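PDB 3FCP: L-Ala-D/L-Glu epimerase, a muconate lactonizing enzyme from Klebsiella pneumoniae subsp. pneumoniae MGH 78578, which belongs to the muconate lactonizing enzyme family of the enolase superfamily and binds a magnesium ion in its barrel domain. Local coordinates for residues A132-T135 / A136-V139; R174-A177 / T178-H182; I247-D250 / E251-A254; L320-Q323 / W324-M328. One frame throughout, in Å; residues are numbered along the deposited sequence.

Interaction 1 (A132-T135 / A136-V139); sequences ALQT and ALPV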
ATOM      1  N   ALA A 132      -3.333 -13.187 -39.804  1.00 25.45           N
ATOM      2  CA  ALA A 132      -2.283 -12.184 -39.751  1.00 26.11           C
ATOM      3  C   ALA A 132      -2.834 -10.780 -39.948  1.00 26.41           C
ATOM      4  O   ALA A 132      -3.638 -10.531 -40.851  1.00 24.78           O
ATOM      5  CB  ALA A 132      -1.235 -12.477 -40.809  1.00 24.79           C
ATOM      6  N   LEU A 133      -2.396  -9.869 -39.088  1.00 25.87           N
ATOM      7  CA  LEU A 133      -2.798  -8.472 -39.168  1.00 28.03           C
ATOM      8  C   LEU A 133      -1.869  -7.814 -40.181  1.00 29.48           C
ATOM      9  O   LEU A 133      -2.207  -6.807 -40.803  1.00 29.58           O
ATOM     10  CB  LEU A 133      -2.595  -7.795 -37.813  1.00 27.47           C
ATOM     11  CG  LEU A 133      -3.741  -7.580 -36.821  1.00 31.49           C
ATOM     12  CD1 LEU A 133      -4.781  -8.675 -36.919  1.00 31.17           C
ATOM     13  CD2 LEU A 133      -3.137  -7.495 -35.417  1.00 30.05           C
ATOM     14  N   GLN A 134      -0.697  -8.418 -40.341  1.00 30.31           N
ATOM     15  CA  GLN A 134       0.349  -7.899 -41.216  1.00 33.73           C
ATOM     16  C   GLN A 134       1.118  -9.091 -41.782  1.00 33.86           C
ATOM     17  O   GLN A 134       1.419 -10.040 -41.051  1.00 32.64           O
ATOM     18  CB  GLN A 134       1.275  -7.035 -40.360  1.00 38.10           C
ATOM     19  CG  GLN A 134       2.148  -6.051 -41.077  1.00 43.73           C
ATOM     20  CD  GLN A 134       3.037  -5.301 -40.101  1.00 46.18           C
ATOM     21  OE1 GLN A 134       3.723  -4.348 -40.471  1.00 49.01           O
ATOM     22  NE2 GLN A 134       3.034  -5.736 -38.841  1.00 48.34           N
ATOM     23  N   THR A 135       1.443  -9.045 -43.072  1.00 32.17           N
ATOM     24  CA  THR A 135       2.165 -10.144 -43.696  1.00 33.67           C
ATOM     25  C   THR A 135       3.621  -9.771 -44.011  1.00 33.17           C
ATOM     26  O   THR A 135       4.360 -10.540 -44.624  1.00 33.26           O
ATOM     27  CB  THR A 135       1.425 -10.616 -44.971  1.00 34.90           C
ATOM     28  OG1 THR A 135       1.862 -11.933 -45.310  1.00 41.37           O
ATOM     29  CG2 THR A 135       1.694  -9.680 -46.132  1.00 33.25           C
ATOM     30  N   ALA A 136       4.014  -8.577 -43.577  1.00 33.38           N
ATOM     31  CA  ALA A 136       5.371  -8.060 -43.742  1.00 33.53           C
ATOM     32  C   ALA A 136       5.705  -7.416 -42.393  1.00 32.52           C
ATOM     33  O   ALA A 136       5.068  -6.447 -41.986  1.00 33.24           O
ATOM     34  CB  ALA A 136       5.414  -7.015 -44.858  1.00 34.43           C
ATOM     35  N   LEU A 137       6.694  -7.957 -41.694  1.00 31.06           N
ATOM     36  CA  LEU A 137       7.041  -7.429 -40.381  1.00 29.84           C
ATOM     37  C   LEU A 137       8.382  -6.727 -40.302  1.00 28.17           C
ATOM     38  O   LEU A 137       9.348  -7.123 -40.961  1.00 26.74           O
ATOM     39  CB  LEU A 137       7.002  -8.553 -39.343  1.00 31.82           C
ATOM     40  CG  LEU A 137       5.619  -9.112 -38.991  1.00 34.14           C
ATOM     41  CD1 LEU A 137       5.061  -9.902 -40.161  1.00 33.44           C
ATOM     42  CD2 LEU A 137       5.735  -9.994 -37.764  1.00 34.24           C
ATOM     43  N   PRO A 138       8.462  -5.667 -39.478  1.00 28.35           N
ATOM     44  CA  PRO A 138       9.714  -4.923 -39.325  1.00 26.81           C
ATOM     45  C   PRO A 138      10.730  -5.727 -38.526  1.00 26.50           C
ATOM     46  O   PRO A 138      10.379  -6.461 -37.598  1.00 26.16           O
ATOM     47  CB  PRO A 138       9.271  -3.652 -38.607  1.00 27.34           C
ATOM     48  CG  PRO A 138       8.130  -4.141 -37.758  1.00 28.37           C
ATOM     49  CD  PRO A 138       7.376  -5.033 -38.707  1.00 27.64           C
ATOM     50  N   VAL A 139      11.993  -5.590 -38.905  1.00 25.43           N
ATOM     51  CA  VAL A 139      13.087  -6.289 -38.248  1.00 25.88           C
ATOM     52  C   VAL A 139      14.234  -5.292 -38.078  1.00 29.04           C
ATOM     53  O   VAL A 139      14.751  -4.755 -39.063  1.00 28.36           O
ATOM     54  CB  VAL A 139      13.589  -7.476 -39.104  1.00 25.98           C
ATOM     55  CG1 VAL A 139      14.754  -8.161 -38.413  1.00 24.98           C
ATOM     56  CG2 VAL A 139      12.457  -8.464 -39.350  1.00 24.98           C
TER
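Ala136 O is met by the outer part of the Gln134 side chain, CG, CD and OE1, where the chain enters strand 136-143, the first strand of the enolase-type barrel. The oxygen stands over the face of the Gln134 amide, 3.0 Å from CD. Oxygen over a carbonyl carbon may give a mild dipolar attraction, yet Gln134 OE1 lies 2.9 Å from Ala136 O, an unfavourable approach of two acceptors that leaves the setting of this exposed amide doubtful. The amide arrives there because CG swings away from the backbone N (chi1 -161°) and the rest of the chain runs straight, reaching forward along the strand. OE1 also brushes the ring of Pro138, 4.1 Å from its CD.

Leu137 takes the other side of the backbone: its CD1 closes over the Gln134 carbonyl and the Thr135 C atom, and the side chain packs on Leu314 and Trp317 of helix 307-317. Backbone bonds join Leu137 to Val350 of the antiparallel strand 349-351 and Thr135 to Leu352 just past it. Just upstream, Ala132 O accepts a hydrogen bond from Asn87 of the second subunit. The entry to the strand carries a small polar cost, since neither Gln134 O nor Ala136 N has a partner in the model; Leu137 CD1 covers that Gln134 O from 3.8 Å.

Interaction 2 (R174-A177 / T178-H182); sequences RELA and TDLRH
With chi1 at 69°, Thr178 sets OG1 between its backbone N and carbonyl carbon and so turns the hydroxyl back on the preceding turn, while Asp179, at chi1 -84°, sends its carboxylate back toward the N of Arg174. Thr178 OG1 donates to Glu175 O at 2.6 Å. The same oxygen receives Asp179 N at 3.0 Å, almost straight on, so one carbonyl of the N-cap residue carries two donors. This is the first turn of helix 176-189, the helix of a beta-alpha-beta unit between strands 166-170 and 195-199 of the barrel.

Regular bonding follows, Leu180 N to Leu176 O at 2.8 Å. On that face Leu176 CD1 lies against Leu180 CG at 3.6 Å, and both leucines continue onto helix 206-218. The Arg174 methylenes pass across the Thr178 hydroxyl at about a right angle, CB 3.0 Å from OG1.

Asp179 OD2 takes a hydrogen bond from Gly172 N and a weak one from Arg174 N, 3.3 Å long. An acidic group collecting backbone N-H groups beside the start of a helix would be favoured by the helix dipole, which probably stabilises its negative charge.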
ATOM      1  N   ARG A 174      31.007  -3.485 -20.297  1.00 41.02           N
ATOM      2  CA  ARG A 174      32.086  -2.585 -19.914  1.00 42.28           C
ATOM      3  C   ARG A 174      31.652  -1.661 -18.780  1.00 42.16           C
ATOM      4  O   ARG A 174      30.518  -1.740 -18.309  1.00 41.11           O
ATOM      5  CB  ARG A 174      32.522  -1.754 -21.121  1.00 44.66           C
ATOM      6  CG  ARG A 174      33.080  -2.578 -22.271  1.00 48.94           C
ATOM      7  CD  ARG A 174      33.554  -1.682 -23.401  1.00 53.94           C
ATOM      8  NE  ARG A 174      34.229  -2.428 -24.460  1.00 58.60           N
ATOM      9  CZ  ARG A 174      33.630  -3.289 -25.278  1.00 60.38           C
ATOM     10  NH1 ARG A 174      32.327  -3.524 -25.167  1.00 62.21           N
ATOM     11  NH2 ARG A 174      34.336  -3.916 -26.209  1.00 61.64           N
ATOM     12  N   GLU A 175      32.562  -0.798 -18.332  1.00 41.49           N
ATOM     13  CA  GLU A 175      32.249   0.144 -17.262  1.00 40.18           C
ATOM     14  C   GLU A 175      31.130   1.046 -17.765  1.00 37.39           C
ATOM     15  O   GLU A 175      31.036   1.311 -18.963  1.00 35.63           O
ATOM     16  CB  GLU A 175      33.482   0.981 -16.907  1.00 42.97           C
ATOM     17  CG  GLU A 175      34.637   0.173 -16.337  1.00 47.27           C
ATOM     18  CD  GLU A 175      34.309  -0.444 -14.990  1.00 51.34           C
ATOM     19  OE1 GLU A 175      35.137  -1.225 -14.472  1.00 54.64           O
ATOM     20  OE2 GLU A 175      33.225  -0.148 -14.441  1.00 53.64           O
ATOM     21  N   LEU A 176      30.285   1.517 -16.852  1.00 34.46           N
ATOM     22  CA  LEU A 176      29.163   2.371 -17.231  1.00 33.92           C
ATOM     23  C   LEU A 176      29.568   3.560 -18.098  1.00 33.81           C
ATOM     24  O   LEU A 176      28.976   3.798 -19.153  1.00 33.37           O
ATOM     25  CB  LEU A 176      28.426   2.872 -15.982  1.00 31.89           C
ATOM     26  CG  LEU A 176      27.194   3.756 -16.232  1.00 31.28           C
ATOM     27  CD1 LEU A 176      26.193   3.027 -17.131  1.00 29.05           C
ATOM     28  CD2 LEU A 176      26.553   4.120 -14.902  1.00 30.54           C
ATOM     29  N   ALA A 177      30.574   4.306 -17.650  1.00 34.31           N
ATOM     30  CA  ALA A 177      31.038   5.476 -18.384  1.00 34.51           C
ATOM     31  C   ALA A 177      31.380   5.117 -19.822  1.00 33.50           C
ATOM     32  O   ALA A 177      31.017   5.839 -20.750  1.00 32.73           O
ATOM     33  CB  ALA A 177      32.261   6.092 -17.684  1.00 34.86           C
ATOM     34  N   THR A 178      32.070   3.997 -20.011  1.00 34.29           N
ATOM     35  CA  THR A 178      32.445   3.587 -21.354  1.00 36.14           C
ATOM     36  C   THR A 178      31.220   3.208 -22.183  1.00 34.47           C
ATOM     37  O   THR A 178      31.090   3.650 -23.326  1.00 35.46           O
ATOM     38  CB  THR A 178      33.461   2.416 -21.334  1.00 38.12           C
ATOM     39  OG1 THR A 178      32.824   1.224 -20.866  1.00 46.57           O
ATOM     40  CG2 THR A 178      34.616   2.742 -20.415  1.00 38.64           C
ATOM     41  N   ASP A 179      30.316   2.407 -21.619  1.00 33.22           N
ATOM     42  CA  ASP A 179      29.116   2.019 -22.357  1.00 31.77           C
ATOM     43  C   ASP A 179      28.243   3.221 -22.704  1.00 31.18           C
ATOM     44  O   ASP A 179      27.627   3.249 -23.769  1.00 31.06           O
ATOM     45  CB  ASP A 179      28.276   0.994 -21.576  1.00 33.85           C
ATOM     46  CG  ASP A 179      28.759  -0.438 -21.774  1.00 36.34           C
ATOM     47  OD1 ASP A 179      29.291  -0.747 -22.862  1.00 38.32           O
ATOM     48  OD2 ASP A 179      28.592  -1.264 -20.851  1.00 36.62           O
ATOM     49  N   LEU A 180      28.185   4.210 -21.816  1.00 28.69           N
ATOM     50  CA  LEU A 180      27.368   5.393 -22.074  1.00 29.24           C
ATOM     51  C   LEU A 180      27.970   6.264 -23.174  1.00 29.12           C
ATOM     52  O   LEU A 180      27.243   6.863 -23.966  1.00 29.41           O
ATOM     53  CB  LEU A 180      27.184   6.226 -20.793  1.00 27.61           C
ATOM     54  CG  LEU A 180      26.325   5.614 -19.681  1.00 27.76           C
ATOM     55  CD1 LEU A 180      26.242   6.571 -18.498  1.00 28.06           C
ATOM     56  CD2 LEU A 180      24.936   5.320 -20.216  1.00 28.25           C
ATOM     57  N   ARG A 181      29.295   6.345 -23.217  1.00 32.42           N
ATOM     58  CA  ARG A 181      29.968   7.141 -24.246  1.00 34.50           C
ATOM     59  C   ARG A 181      29.791   6.433 -25.582  1.00 32.91           C
ATOM     60  O   ARG A 181      29.632   7.070 -26.625  1.00 32.89           O
ATOM     61  CB  ARG A 181      31.454   7.294 -23.914  1.00 38.12           C
ATOM     62  CG  ARG A 181      31.706   8.152 -22.683  1.00 42.58           C
ATOM     63  CD  ARG A 181      33.159   8.130 -22.233  1.00 48.78           C
ATOM     64  NE  ARG A 181      34.087   8.558 -23.277  1.00 52.33           N
ATOM     65  CZ  ARG A 181      34.606   7.752 -24.197  1.00 55.17           C
ATOM     66  NH1 ARG A 181      34.292   6.462 -24.210  1.00 56.98           N
ATOM     67  NH2 ARG A 181      35.444   8.233 -25.107  1.00 56.49           N
ATOM     68  N   HIS A 182      29.819   5.105 -25.534  1.00 32.11           N
ATOM     69  CA  HIS A 182      29.632   4.279 -26.723  1.00 33.16           C
ATOM     70  C   HIS A 182      28.240   4.542 -27.296  1.00 32.97           C
ATOM     71  O   HIS A 182      28.090   4.850 -28.477  1.00 33.23           O
ATOM     72  CB  HIS A 182      29.772   2.799 -26.348  1.00 33.27           C
ATOM     73  CG  HIS A 182      29.292   1.850 -27.403  1.00 34.14           C
ATOM     74  ND1 HIS A 182      29.956   1.659 -28.596  1.00 31.97           N
ATOM     75  CD2 HIS A 182      28.219   1.020 -27.433  1.00 33.91           C
ATOM     76  CE1 HIS A 182      29.316   0.751 -29.313  1.00 33.54           C
ATOM     77  NE2 HIS A 182      28.259   0.348 -28.631  1.00 32.78           N
TER

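Interaction 3 (I247-D250 / E251-A254); sequences ILAD and EAVA. With MG (magnesium ion), chain I.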
ATOM      1  N   ILE A 247      10.858   1.086 -20.906  1.00 20.01           N
ATOM      2  CA  ILE A 247      11.611  -0.062 -20.413  1.00 20.08           C
ATOM      3  C   ILE A 247      11.026  -1.331 -21.048  1.00 20.65           C
ATOM      4  O   ILE A 247       9.804  -1.506 -21.101  1.00 21.47           O
ATOM      5  CB  ILE A 247      11.518  -0.201 -18.861  1.00 19.84           C
ATOM      6  CG1 ILE A 247      12.029   1.074 -18.176  1.00 23.22           C
ATOM      7  CG2 ILE A 247      12.329  -1.402 -18.395  1.00 19.96           C
ATOM      8  CD1 ILE A 247      13.420   1.511 -18.621  1.00 20.59           C
ATOM      9  N   LEU A 248      11.904  -2.203 -21.527  1.00 21.11           N
ATOM     10  CA  LEU A 248      11.512  -3.458 -22.158  1.00 22.48           C
ATOM     11  C   LEU A 248      11.928  -4.614 -21.241  1.00 22.69           C
ATOM     12  O   LEU A 248      13.106  -4.766 -20.921  1.00 22.94           O
ATOM     13  CB  LEU A 248      12.228  -3.610 -23.507  1.00 23.52           C
ATOM     14  CG  LEU A 248      11.616  -4.389 -24.685  1.00 28.63           C
ATOM     15  CD1 LEU A 248      12.712  -5.238 -25.324  1.00 23.54           C
ATOM     16  CD2 LEU A 248      10.429  -5.247 -24.263  1.00 26.31           C
ATOM     17  N   ALA A 249      10.966  -5.421 -20.813  1.00 21.43           N
ATOM     18  CA  ALA A 249      11.281  -6.558 -19.957  1.00 20.70           C
ATOM     19  C   ALA A 249      11.613  -7.782 -20.820  1.00 19.46           C
ATOM     20  O   ALA A 249      10.911  -8.066 -21.792  1.00 20.16           O
ATOM     21  CB  ALA A 249      10.091  -6.866 -19.048  1.00 18.09           C
ATOM     22  N   ASP A 250      12.687  -8.490 -20.485  1.00 17.96           N
ATOM     23  CA  ASP A 250      13.043  -9.699 -21.232  1.00 19.60           C
ATOM     24  C   ASP A 250      13.071 -10.878 -20.266  1.00 20.42           C
ATOM     25  O   ASP A 250      12.042 -11.520 -20.052  1.00 21.35           O
ATOM     26  CB  ASP A 250      14.403  -9.557 -21.949  1.00 20.49           C
ATOM     27  CG  ASP A 250      14.746 -10.782 -22.814  1.00 23.07           C
ATOM     28  OD1 ASP A 250      13.886 -11.685 -22.955  1.00 22.91           O
ATOM     29  OD2 ASP A 250      15.874 -10.847 -23.359  1.00 24.20           O
ATOM     30  N   GLU A 251      14.228 -11.145 -19.659  1.00 20.59           N
ATOM     31  CA  GLU A 251      14.349 -12.262 -18.722  1.00 22.85           C
ATOM     32  C   GLU A 251      13.346 -12.218 -17.569  1.00 23.19           C
ATOM     33  O   GLU A 251      13.033 -13.257 -16.984  1.00 22.66           O
ATOM     34  CB  GLU A 251      15.771 -12.341 -18.141  1.00 24.87           C
ATOM     35  CG  GLU A 251      16.827 -12.962 -19.060  1.00 26.82           C
ATOM     36  CD  GLU A 251      17.191 -12.077 -20.240  1.00 28.22           C
ATOM     37  OE1 GLU A 251      16.995 -10.845 -20.163  1.00 26.73           O
ATOM     38  OE2 GLU A 251      17.693 -12.619 -21.244  1.00 31.71           O
ATOM     39  N   ALA A 252      12.844 -11.028 -17.241  1.00 22.80           N
ATOM     40  CA  ALA A 252      11.875 -10.879 -16.153  1.00 24.59           C
ATOM     41  C   ALA A 252      10.502 -11.460 -16.495  1.00 24.08           C
ATOM     42  O   ALA A 252       9.668 -11.664 -15.615  1.00 25.63           O
ATOM     43  CB  ALA A 252      11.724  -9.404 -15.780  1.00 23.80           C
ATOM     44  N   VAL A 253      10.259 -11.724 -17.772  1.00 23.77           N
ATOM     45  CA  VAL A 253       8.962 -12.255 -18.169  1.00 24.49           C
ATOM     46  C   VAL A 253       9.093 -13.330 -19.236  1.00 23.93           C
ATOM     47  O   VAL A 253       9.606 -13.080 -20.328  1.00 24.58           O
ATOM     48  CB  VAL A 253       8.045 -11.112 -18.674  1.00 25.74           C
ATOM     49  CG1 VAL A 253       8.704 -10.401 -19.853  1.00 29.61           C
ATOM     50  CG2 VAL A 253       6.688 -11.659 -19.073  1.00 29.05           C
ATOM     51  N   ALA A 254       8.632 -14.535 -18.913  1.00 22.09           N
ATOM     52  CA  ALA A 254       8.695 -15.648 -19.853  1.00 21.21           C
ATOM     53  C   ALA A 254       7.299 -16.143 -20.224  1.00 21.80           C
ATOM     54  O   ALA A 254       6.955 -16.262 -21.410  1.00 20.24           O
ATOM     55  CB  ALA A 254       9.509 -16.800 -19.249  1.00 19.78           C
TER
HETATM   56 MG    MG I 382      18.072 -10.902 -22.644  1.00 17.54          MG
HETATM   57  O   HOH W   1      15.457 -13.992 -23.404  1.00 25.17           O
HETATM   58  O   HOH W   2      17.538  -8.452 -22.615  1.00 24.43           O
HETATM   59  O   HOH W   3      19.395  -9.939 -24.443  1.00 31.54           O
HETATM   60  O   HOH W   4      18.562 -12.877 -24.236  1.00 34.60           O
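Asp250 OD2 and Glu251 OE2 bind one magnesium ion, at 2.3 Å and 2.2 Å, so two consecutive carboxylates share a single metal. Glu251 OE1 stands farther from the magnesium ion, at 2.7 Å, so the glutamate's hold is lopsided, with OE2 the closer oxygen. The two carboxylate planes stand 55° apart, their chains crossing on the way to the ion; the bend of Glu251 at chi2 (71°) folds its end back beside Asp250. Three waters, the nearest of them water 3 at 2.4 Å from the magnesium ion, and Asn201 complete the shell. The metal presumably offsets the repulsion of the paired acids.

Behind this shell, Asp250 OD1 makes a salt bridge with Lys277 and takes a hydrogen bond from water 1 at 2.8 Å, while Lys274 bonds to OD2. The acids sit just beyond the C-terminal end of strand 246-249, the end of a barrel strand where enolase-superfamily proteins carry their metal ligands. The chain reverses there in a type I beta turn from Asp250 to Val253, closed by Val253 N to Asp250 O at 2.9 Å. Gln226 OE1 accepts from both Asp250 N and Ala252 N and so fixes the backbone on which the ligands stand. On the buried flank, Val253 CG1 rests on Ala249 CB at 3.9 Å, with Leu236 and Tyr271 close around them.

Interaction 4 (L320-Q323 / W324-M328); sequences LPLQ and WGTEM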
ATOM      1  N   LEU A 320      -0.408  -9.982 -33.953  1.00 22.69           N
ATOM      2  CA  LEU A 320      -0.457  -8.965 -32.899  1.00 23.54           C
ATOM      3  C   LEU A 320       0.048  -7.583 -33.277  1.00 22.92           C
ATOM      4  O   LEU A 320       0.863  -7.439 -34.181  1.00 24.13           O
ATOM      5  CB  LEU A 320       0.386  -9.434 -31.704  1.00 21.73           C
ATOM      6  CG  LEU A 320       0.119 -10.813 -31.105  1.00 22.98           C
ATOM      7  CD1 LEU A 320       1.338 -11.276 -30.300  1.00 21.96           C
ATOM      8  CD2 LEU A 320      -1.131 -10.742 -30.245  1.00 21.80           C
ATOM      9  N   PRO A 321      -0.431  -6.544 -32.572  1.00 23.71           N
ATOM     10  CA  PRO A 321       0.010  -5.171 -32.840  1.00 24.36           C
ATOM     11  C   PRO A 321       1.330  -5.033 -32.068  1.00 25.44           C
ATOM     12  O   PRO A 321       1.325  -4.999 -30.841  1.00 28.58           O
ATOM     13  CB  PRO A 321      -1.086  -4.311 -32.204  1.00 26.00           C
ATOM     14  CG  PRO A 321      -2.256  -5.257 -32.031  1.00 28.03           C
ATOM     15  CD  PRO A 321      -1.589  -6.547 -31.666  1.00 25.24           C
ATOM     16  N   LEU A 322       2.454  -4.971 -32.765  1.00 25.23           N
ATOM     17  CA  LEU A 322       3.734  -4.859 -32.074  1.00 25.40           C
ATOM     18  C   LEU A 322       4.288  -3.442 -32.168  1.00 26.65           C
ATOM     19  O   LEU A 322       4.925  -3.077 -33.159  1.00 27.39           O
ATOM     20  CB  LEU A 322       4.733  -5.859 -32.661  1.00 26.63           C
ATOM     21  CG  LEU A 322       4.302  -7.334 -32.635  1.00 26.80           C
ATOM     22  CD1 LEU A 322       5.449  -8.199 -33.113  1.00 27.07           C
ATOM     23  CD2 LEU A 322       3.900  -7.747 -31.227  1.00 26.01           C
ATOM     24  N   GLN A 323       4.045  -2.650 -31.130  1.00 23.57           N
ATOM     25  CA  GLN A 323       4.502  -1.271 -31.107  1.00 25.85           C
ATOM     26  C   GLN A 323       6.010  -1.137 -31.296  1.00 24.38           C
ATOM     27  O   GLN A 323       6.480  -0.230 -31.985  1.00 23.08           O
ATOM     28  CB  GLN A 323       4.090  -0.606 -29.790  1.00 27.17           C
ATOM     29  CG  GLN A 323       4.630   0.813 -29.602  1.00 29.67           C
ATOM     30  CD  GLN A 323       4.127   1.483 -28.327  1.00 30.41           C
ATOM     31  OE1 GLN A 323       3.391   0.884 -27.539  1.00 32.88           O
ATOM     32  NE2 GLN A 323       4.530   2.731 -28.120  1.00 30.78           N
ATOM     33  N   TRP A 324       6.771  -2.044 -30.696  1.00 22.85           N
ATOM     34  CA  TRP A 324       8.222  -1.968 -30.788  1.00 23.76           C
ATOM     35  C   TRP A 324       8.879  -2.802 -31.890  1.00 23.64           C
ATOM     36  O   TRP A 324      10.098  -2.961 -31.909  1.00 23.54           O
ATOM     37  CB  TRP A 324       8.816  -2.299 -29.418  1.00 24.08           C
ATOM     38  CG  TRP A 324       8.285  -1.367 -28.365  1.00 26.66           C
ATOM     39  CD1 TRP A 324       7.229  -1.587 -27.527  1.00 24.85           C
ATOM     40  CD2 TRP A 324       8.734  -0.030 -28.103  1.00 26.40           C
ATOM     41  NE1 TRP A 324       6.994  -0.469 -26.759  1.00 26.11           N
ATOM     42  CE2 TRP A 324       7.902   0.501 -27.094  1.00 25.14           C
ATOM     43  CE3 TRP A 324       9.759   0.773 -28.629  1.00 26.86           C
ATOM     44  CZ2 TRP A 324       8.059   1.800 -26.594  1.00 27.13           C
ATOM     45  CZ3 TRP A 324       9.915   2.070 -28.129  1.00 26.85           C
ATOM     46  CH2 TRP A 324       9.070   2.567 -27.122  1.00 25.11           C
ATOM     47  N   GLY A 325       8.070  -3.317 -32.813  1.00 23.19           N
ATOM     48  CA  GLY A 325       8.604  -4.110 -33.910  1.00 23.45           C
ATOM     49  C   GLY A 325       9.135  -5.463 -33.469  1.00 24.67           C
ATOM     50  O   GLY A 325       8.682  -6.010 -32.465  1.00 24.12           O
ATOM     51  N   THR A 326      10.085  -6.012 -34.225  1.00 24.73           N
ATOM     52  CA  THR A 326      10.676  -7.310 -33.893  1.00 24.16           C
ATOM     53  C   THR A 326      12.177  -7.298 -34.137  1.00 24.01           C
ATOM     54  O   THR A 326      12.711  -6.389 -34.786  1.00 24.72           O
ATOM     55  CB  THR A 326      10.090  -8.471 -34.750  1.00 24.39           C
ATOM     56  OG1 THR A 326      10.874  -8.630 -35.942  1.00 25.42           O
ATOM     57  CG2 THR A 326       8.643  -8.182 -35.152  1.00 22.56           C
ATOM     58  N   GLU A 327      12.850  -8.318 -33.615  1.00 21.66           N
ATOM     59  CA  GLU A 327      14.288  -8.482 -33.785  1.00 23.47           C
ATOM     60  C   GLU A 327      14.553  -9.850 -34.417  1.00 22.78           C
ATOM     61  O   GLU A 327      15.479 -10.563 -34.028  1.00 23.67           O
ATOM     62  CB  GLU A 327      15.001  -8.381 -32.429  1.00 24.21           C
ATOM     63  CG  GLU A 327      14.341  -9.190 -31.314  1.00 24.70           C
ATOM     64  CD  GLU A 327      15.125  -9.153 -30.020  1.00 24.16           C
ATOM     65  OE1 GLU A 327      15.735  -8.104 -29.722  1.00 24.82           O
ATOM     66  OE2 GLU A 327      15.117 -10.165 -29.289  1.00 23.94           O
ATOM     67  N   MET A 328      13.740 -10.219 -35.402  1.00 23.51           N
ATOM     68  CA  MET A 328      13.904 -11.517 -36.047  1.00 23.93           C
ATOM     69  C   MET A 328      14.925 -11.564 -37.190  1.00 25.06           C
ATOM     70  O   MET A 328      14.597 -11.891 -38.336  1.00 26.70           O
ATOM     71  CB  MET A 328      12.540 -12.035 -36.500  1.00 23.01           C
ATOM     72  CG  MET A 328      11.937 -13.053 -35.505  1.00 31.63           C
ATOM     73  SD  MET A 328      11.744 -12.486 -33.802  1.00 14.06           S
ATOM     74  CE  MET A 328      13.122 -12.371 -33.296  1.00 28.04           C
TER
HETATM   75  O   HOH W   5       4.838   0.180 -25.032  1.00 27.38           O
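Leu322 and Thr326 form the close-packed side of the bend at 322-326, CD1 of the leucine meeting CG2 of the threonine at 3.8 Å, whereas Gln323 and Trp324 run side by side on a watered flank. On the packed side Leu322 continues onto Trp317 and Leu298. Thr326 OG1 is engaged by the backbone, donating to Pro138 O and accepting a weak bond from Met328 N.

Between the two sides, Leu322 to Gly325 make a type I beta turn, with Gly325 N bonded to Leu322 O at 3.2 Å. Gly325 leaves the turn with a positive phi (70°), a conformation that suits glycine. From Trp324 to Glu327 the backbone bonds to strand 297-300 and, at Thr326, to Leu140, bridging strands 297-300 and 136-143, consistent with the place of the eighth strand of an enolase-type barrel.

On the wetter flank, Gln323 CG, held opposite its backbone N (chi1 175°), sits over the five-membered ring of Trp324, 4.0 Å from the centroid, as a CH-pi contact. The extended glutamine carries its amide on over the indole, their planes 15° apart. Water 5 joins the polar ends at the ring's edge, accepting a hydrogen bond from Trp324 NE1 at 2.8 Å and donating to Gln323 OE1 at 3.0 Å. Gln323 NE2 donates a hydrogen bond to Asp205 of the third subunit, whose Ala207 touches Trp324.

Overall arrangement
Interactions 1 and 4 are neighbours, centres about 9 Å apart, and meet where the barrel appears to close: Val139 CG1 packs on Met328 C at 3.6 Å, and Leu133 CD2 on Leu320 C at 3.8 Å. Interaction 3 holds the magnesium ion at the strand ends; its nearest atoms lie about 6 Å from interaction 4, without touching, although Lys274 contacts both Asp250 and Glu327. Interaction 1 shares the barrel sheet with interaction 3, at about 22 Å between centres. Interaction 2 stands on the outer helical layer, about 22 Å from interaction 3 and 35 Å from interaction 1, centre to centre, away from the metal site.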